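PDB 6K8C: folylpolyglutamate synthase (FolC) from Helicobacter pylori, which probably adds glutamate to dihydropteroate and then further glutamates to reduced folates, using ATP, in folate biosynthesis. Local coordinates for residues F38-V52 with V130-A143. Residues are numbered along the deposited sequence; the frame is centred on the assembly and turned at random.
Sequences FKNAFFEIQAKVIHV and VMLAKDCDYLVLEA
With CG of Phe43 wedged between its backbone N and carbonyl carbon (chi1 60°), the ring lies against Lys134. Lys134 CG sits over one ring face, 3.8 Å from the Phe43 centroid, in a CH-pi contact, and the chain carries NZ on over the same face, 4.5 Å from that centroid, as a cation-pi partner. Carbonyl O of Val130 meets the Phe43 ring at its edge. Met131, folded at chi2 and chi3, brings SD among three phenylalanines: it reaches the edge of the Phe38 ring (SD to CE1 3.7 Å) and approaches Phe42 obliquely (SD to CD1 3.8 Å), both Met-aromatic contacts, and also lies obliquely 3.9 Å from Phe43 CE2. Beyond this cluster Ile45 CD1 packs on Ala133 CB (3.8 Å) and Val130 CG1. The chains then run on as neighbouring parallel strands, 48-52 and 138-142, at the centre of the mainly parallel sheet of the P-loop-type Mur ligase middle domain. They illustrate the parallel pattern: alternate residues of one strand, Lys48, Ile50 and Val52, give N and O to flanking residues of the other, making six backbone hydrogen bonds from Asp137 O to Ala143 N, the straightest from Leu141 N to Ile50 O (2.7 Å) and from Ala143 N to Val52 O. On one face Val49 CG2 touches Leu139 CD2; on the other, packed by helix 58-70, Ile50 CD1 lies 3.7 Å from Tyr138 CD1. His51 turns its CD2 edge to Leu141 O, while its NE2 hydrogen-bonds Thr152.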
loop_
_atom_site.group_PDB
_atom_site.type_symbol
_atom_site.label_atom_id
_atom_site.label_comp_id
_atom_site.label_asym_id
_atom_site.label_seq_id
_atom_site.Cartn_x
_atom_site.Cartn_y
_atom_site.Cartn_z
ATOM N N PHE A 38 -15.434 -16.600 -13.108
ATOM C CA PHE A 38 -15.975 -15.256 -12.931
ATOM C C PHE A 38 -16.259 -14.603 -14.277
ATOM O O PHE A 38 -17.320 -13.998 -14.477
ATOM C CB PHE A 38 -15.011 -14.380 -12.118
ATOM C CG PHE A 38 -15.361 -12.915 -12.160
ATOM C CD1 PHE A 38 -16.280 -12.386 -11.271
ATOM C CD2 PHE A 38 -14.807 -12.081 -13.117
ATOM C CE1 PHE A 38 -16.624 -11.051 -11.320
ATOM C CE2 PHE A 38 -15.151 -10.747 -13.175
ATOM C CZ PHE A 38 -16.052 -10.227 -12.272
ATOM N N LYS A 39 -15.302 -14.688 -15.205
ATOM C CA LYS A 39 -15.466 -14.022 -16.492
ATOM C C LYS A 39 -16.625 -14.629 -17.274
ATOM O O LYS A 39 -17.422 -13.906 -17.883
ATOM C CB LYS A 39 -14.167 -14.103 -17.288
ATOM C CG LYS A 39 -13.101 -13.092 -16.851
ATOM C CD LYS A 39 -11.890 -13.147 -17.763
ATOM C CE LYS A 39 -11.200 -14.496 -17.689
ATOM N NZ LYS A 39 -10.025 -14.568 -18.598
ATOM N N ASN A 40 -16.748 -15.957 -17.241
ATOM C CA ASN A 40 -17.898 -16.616 -17.854
ATOM C C ASN A 40 -19.202 -16.142 -17.222
ATOM O O ASN A 40 -20.137 -15.741 -17.924
ATOM C CB ASN A 40 -17.765 -18.136 -17.728
ATOM C CG ASN A 40 -16.825 -18.737 -18.768
ATOM O OD1 ASN A 40 -16.631 -18.183 -19.853
ATOM N ND2 ASN A 40 -16.255 -19.891 -18.444
ATOM N N ALA A 41 -19.280 -16.168 -15.888
ATOM C CA ALA A 41 -20.537 -15.839 -15.224
ATOM C C ALA A 41 -20.841 -14.349 -15.256
ATOM O O ALA A 41 -22.008 -13.958 -15.170
ATOM C CB ALA A 41 -20.522 -16.329 -13.774
ATOM N N PHE A 42 -19.821 -13.502 -15.365
ATOM C CA PHE A 42 -20.062 -12.066 -15.339
ATOM C C PHE A 42 -19.550 -11.382 -16.602
ATOM O O PHE A 42 -20.316 -11.191 -17.549
ATOM C CB PHE A 42 -19.440 -11.448 -14.082
ATOM C CG PHE A 42 -20.183 -11.789 -12.825
ATOM C CD1 PHE A 42 -21.209 -10.976 -12.380
ATOM C CD2 PHE A 42 -19.866 -12.923 -12.094
ATOM C CE1 PHE A 42 -21.907 -11.279 -11.232
ATOM C CE2 PHE A 42 -20.565 -13.232 -10.941
ATOM C CZ PHE A 42 -21.584 -12.410 -10.510
ATOM N N PHE A 43 -18.276 -11.004 -16.637
ATOM C CA PHE A 43 -17.770 -10.242 -17.772
ATOM C C PHE A 43 -16.250 -10.290 -17.803
ATOM O O PHE A 43 -15.590 -10.595 -16.806
ATOM C CB PHE A 43 -18.255 -8.790 -17.722
ATOM C CG PHE A 43 -17.820 -8.042 -16.491
ATOM C CD1 PHE A 43 -16.603 -7.372 -16.469
ATOM C CD2 PHE A 43 -18.625 -8.002 -15.365
ATOM C CE1 PHE A 43 -16.193 -6.687 -15.347
ATOM C CE2 PHE A 43 -18.222 -7.315 -14.235
ATOM C CZ PHE A 43 -17.001 -6.655 -14.225
ATOM N N GLU A 44 -15.707 -9.972 -18.978
ATOM C CA GLU A 44 -14.282 -9.751 -19.176
ATOM C C GLU A 44 -14.062 -8.244 -19.083
ATOM O O GLU A 44 -14.511 -7.495 -19.955
ATOM C CB GLU A 44 -13.835 -10.302 -20.529
ATOM C CG GLU A 44 -12.342 -10.299 -20.788
ATOM C CD GLU A 44 -11.883 -11.601 -21.428
ATOM O OE1 GLU A 44 -10.659 -11.811 -21.575
ATOM O OE2 GLU A 44 -12.759 -12.422 -21.777
ATOM N N ILE A 45 -13.392 -7.799 -18.017
ATOM C CA ILE A 45 -13.283 -6.368 -17.749
ATOM C C ILE A 45 -12.588 -5.657 -18.913
ATOM O O ILE A 45 -11.596 -6.144 -19.471
ATOM C CB ILE A 45 -12.555 -6.130 -16.411
ATOM C CG1 ILE A 45 -12.547 -4.641 -16.059
ATOM C CG2 ILE A 45 -11.131 -6.686 -16.446
ATOM C CD1 ILE A 45 -12.557 -4.353 -14.570
ATOM N N GLN A 46 -13.131 -4.500 -19.298
ATOM C CA GLN A 46 -12.585 -3.745 -20.421
ATOM C C GLN A 46 -11.562 -2.696 -20.009
ATOM O O GLN A 46 -10.765 -2.267 -20.853
ATOM C CB GLN A 46 -13.713 -3.072 -21.202
ATOM C CG GLN A 46 -14.933 -3.960 -21.370
ATOM C CD GLN A 46 -16.061 -3.266 -22.093
ATOM O OE1 GLN A 46 -17.155 -3.096 -21.552
ATOM N NE2 GLN A 46 -15.804 -2.866 -23.332
ATOM N N ALA A 47 -11.564 -2.285 -18.741
ATOM C CA ALA A 47 -10.595 -1.312 -18.257
ATOM C C ALA A 47 -9.170 -1.781 -18.521
ATOM O O ALA A 47 -8.861 -2.973 -18.451
ATOM C CB ALA A 47 -10.798 -1.077 -16.760
ATOM N N LYS A 48 -8.299 -0.833 -18.842
ATOM C CA LYS A 48 -6.887 -1.154 -18.957
ATOM C C LYS A 48 -6.318 -1.349 -17.559
ATOM O O LYS A 48 -6.567 -0.544 -16.658
ATOM C CB LYS A 48 -6.148 -0.049 -19.710
ATOM C CG LYS A 48 -6.544 0.044 -21.181
ATOM C CD LYS A 48 -5.779 1.153 -21.897
ATOM C CE LYS A 48 -6.335 1.413 -23.294
ATOM N NZ LYS A 48 -6.487 0.158 -24.082
ATOM N N VAL A 49 -5.578 -2.436 -17.367
ATOM C CA VAL A 49 -5.157 -2.874 -16.041
ATOM C C VAL A 49 -3.688 -2.535 -15.856
ATOM O O VAL A 49 -2.849 -2.933 -16.671
ATOM C CB VAL A 49 -5.392 -4.381 -15.850
ATOM C CG1 VAL A 49 -4.650 -4.888 -14.606
ATOM C CG2 VAL A 49 -6.879 -4.673 -15.759
ATOM N N ILE A 50 -3.375 -1.831 -14.773
ATOM C CA ILE A 50 -1.999 -1.505 -14.414
ATOM C C ILE A 50 -1.632 -2.307 -13.171
ATOM O O ILE A 50 -2.248 -2.139 -12.114
ATOM C CB ILE A 50 -1.816 -0.001 -14.176
ATOM C CG1 ILE A 50 -2.158 0.772 -15.454
ATOM C CG2 ILE A 50 -0.383 0.287 -13.764
ATOM C CD1 ILE A 50 -3.480 1.470 -15.408
ATOM N N HIS A 51 -0.633 -3.170 -13.295
ATOM C CA HIS A 51 -0.224 -4.060 -12.211
ATOM C C HIS A 51 0.928 -3.409 -11.451
ATOM O O HIS A 51 2.021 -3.244 -11.998
ATOM C CB HIS A 51 0.191 -5.416 -12.779
ATOM C CG HIS A 51 0.157 -6.537 -11.788
ATOM N ND1 HIS A 51 0.858 -7.711 -11.976
ATOM C CD2 HIS A 51 -0.499 -6.676 -10.611
ATOM C CE1 HIS A 51 0.640 -8.521 -10.954
ATOM N NE2 HIS A 51 -0.180 -7.918 -10.113
ATOM N N VAL A 52 0.695 -3.060 -10.189
ATOM C CA VAL A 52 1.712 -2.445 -9.341
ATOM C C VAL A 52 2.350 -3.540 -8.489
ATOM O O VAL A 52 1.674 -4.174 -7.669
ATOM C CB VAL A 52 1.114 -1.330 -8.467
ATOM C CG1 VAL A 52 2.198 -0.681 -7.620
ATOM C CG2 VAL A 52 0.437 -0.278 -9.341
ATOM N N VAL A 130 -12.635 -6.160 -9.266
ATOM C CA VAL A 130 -13.016 -6.263 -10.673
ATOM C C VAL A 130 -14.489 -5.926 -10.853
ATOM O O VAL A 130 -14.870 -5.254 -11.819
ATOM C CB VAL A 130 -12.689 -7.663 -11.220
ATOM C CG1 VAL A 130 -13.090 -7.768 -12.700
ATOM C CG2 VAL A 130 -11.219 -7.979 -11.027
ATOM N N MET A 131 -15.343 -6.387 -9.932
ATOM C CA MET A 131 -16.765 -6.058 -10.009
ATOM C C MET A 131 -16.979 -4.554 -9.897
ATOM O O MET A 131 -17.749 -3.959 -10.663
ATOM C CB MET A 131 -17.539 -6.790 -8.909
ATOM C CG MET A 131 -17.862 -8.240 -9.221
ATOM S SD MET A 131 -19.059 -8.431 -10.566
ATOM C CE MET A 131 -20.500 -7.654 -9.843
ATOM N N LEU A 132 -16.292 -3.920 -8.945
ATOM C CA LEU A 132 -16.440 -2.486 -8.743
ATOM C C LEU A 132 -15.901 -1.673 -9.910
ATOM O O LEU A 132 -16.347 -0.538 -10.107
ATOM C CB LEU A 132 -15.735 -2.068 -7.457
ATOM C CG LEU A 132 -16.364 -2.573 -6.165
ATOM C CD1 LEU A 132 -15.449 -2.284 -4.988
ATOM C CD2 LEU A 132 -17.726 -1.939 -5.960
ATOM N N ALA A 133 -14.962 -2.222 -10.683
ATOM C CA ALA A 133 -14.323 -1.505 -11.781
ATOM C C ALA A 133 -14.937 -1.830 -13.138
ATOM O O ALA A 133 -14.339 -1.502 -14.169
ATOM C CB ALA A 133 -12.822 -1.809 -11.804
ATOM N N LYS A 134 -16.120 -2.453 -13.152
ATOM C CA LYS A 134 -16.753 -2.897 -14.394
ATOM C C LYS A 134 -16.802 -1.797 -15.450
ATOM O O LYS A 134 -16.558 -2.055 -16.636
ATOM C CB LYS A 134 -18.169 -3.397 -14.088
ATOM C CG LYS A 134 -18.972 -3.842 -15.305
ATOM C CD LYS A 134 -20.452 -3.947 -14.951
ATOM C CE LYS A 134 -21.129 -5.087 -15.690
ATOM N NZ LYS A 134 -20.869 -5.030 -17.154
ATOM N N ASP A 135 -17.124 -0.569 -15.045
ATOM C CA ASP A 135 -17.268 0.546 -15.974
ATOM C C ASP A 135 -16.137 1.561 -15.855
ATOM O O ASP A 135 -16.313 2.726 -16.228
ATOM C CB ASP A 135 -18.613 1.240 -15.770
ATOM C CG ASP A 135 -19.785 0.308 -16.000
ATOM O OD1 ASP A 135 -19.808 -0.364 -17.052
ATOM O OD2 ASP A 135 -20.672 0.244 -15.125
ATOM N N CYS A 136 -14.979 1.146 -15.351
ATOM C CA CYS A 136 -13.840 2.040 -15.224
ATOM C C CYS A 136 -13.020 2.054 -16.505
ATOM O O CYS A 136 -13.021 1.097 -17.285
ATOM C CB CYS A 136 -12.951 1.626 -14.050
ATOM S SG CYS A 136 -13.616 2.087 -12.457
ATOM N N ASP A 137 -12.307 3.161 -16.715
ATOM C CA ASP A 137 -11.353 3.218 -17.812
ATOM C C ASP A 137 -10.039 2.540 -17.450
ATOM O O ASP A 137 -9.386 1.954 -18.321
ATOM C CB ASP A 137 -11.102 4.674 -18.209
ATOM C CG ASP A 137 -12.369 5.381 -18.638
ATOM O OD1 ASP A 137 -12.945 4.973 -19.663
ATOM O OD2 ASP A 137 -12.793 6.329 -17.948
ATOM N N TYR A 138 -9.640 2.612 -16.183
ATOM C CA TYR A 138 -8.371 2.062 -15.735
ATOM C C TYR A 138 -8.572 1.372 -14.397
ATOM O O TYR A 138 -9.354 1.832 -13.559
ATOM C CB TYR A 138 -7.290 3.150 -15.602
ATOM C CG TYR A 138 -6.883 3.748 -16.929
ATOM C CD1 TYR A 138 -5.858 3.188 -17.682
ATOM C CD2 TYR A 138 -7.533 4.869 -17.435
ATOM C CE1 TYR A 138 -5.489 3.731 -18.904
ATOM C CE2 TYR A 138 -7.177 5.412 -18.651
ATOM C CZ TYR A 138 -6.156 4.842 -19.383
ATOM O OH TYR A 138 -5.795 5.389 -20.598
ATOM N N LEU A 139 -7.861 0.267 -14.211
ATOM C CA LEU A 139 -7.837 -0.463 -12.949
ATOM C C LEU A 139 -6.382 -0.547 -12.507
ATOM O O LEU A 139 -5.568 -1.208 -13.163
ATOM C CB LEU A 139 -8.456 -1.849 -13.106
ATOM C CG LEU A 139 -8.326 -2.788 -11.905
ATOM C CD1 LEU A 139 -8.968 -2.169 -10.674
ATOM C CD2 LEU A 139 -8.939 -4.146 -12.219
ATOM N N VAL A 140 -6.047 0.159 -11.432
ATOM C CA VAL A 140 -4.703 0.147 -10.863
ATOM C C VAL A 140 -4.708 -0.910 -9.766
ATOM O O VAL A 140 -5.327 -0.726 -8.714
ATOM C CB VAL A 140 -4.285 1.526 -10.331
ATOM C CG1 VAL A 140 -2.831 1.490 -9.844
ATOM C CG2 VAL A 140 -4.425 2.586 -11.426
ATOM N N LEU A 141 -4.016 -2.015 -10.023
ATOM C CA LEU A 141 -4.161 -3.262 -9.280
ATOM C C LEU A 141 -2.857 -3.554 -8.550
ATOM O O LEU A 141 -1.857 -3.920 -9.178
ATOM C CB LEU A 141 -4.517 -4.396 -10.241
ATOM C CG LEU A 141 -5.218 -5.665 -9.766
ATOM C CD1 LEU A 141 -6.641 -5.372 -9.338
ATOM C CD2 LEU A 141 -5.193 -6.687 -10.889
ATOM N N GLU A 142 -2.869 -3.400 -7.233
ATOM C CA GLU A 142 -1.688 -3.674 -6.424
ATOM C C GLU A 142 -1.591 -5.165 -6.136
ATOM O O GLU A 142 -2.568 -5.788 -5.704
ATOM C CB GLU A 142 -1.762 -2.892 -5.117
ATOM C CG GLU A 142 -0.528 -2.975 -4.248
ATOM C CD GLU A 142 -0.713 -2.221 -2.950
ATOM O OE1 GLU A 142 -0.829 -2.875 -1.893
ATOM O OE2 GLU A 142 -0.762 -0.974 -2.988
ATOM N N ALA A 143 -0.417 -5.737 -6.376
ATOM C CA ALA A 143 -0.214 -7.149 -6.085
ATOM C C ALA A 143 -0.215 -7.387 -4.579
ATOM O O ALA A 143 0.184 -6.528 -3.787
ATOM C CB ALA A 143 1.100 -7.640 -6.695
HETATM O O HOH W 1 -15.856 -3.867 -18.137
#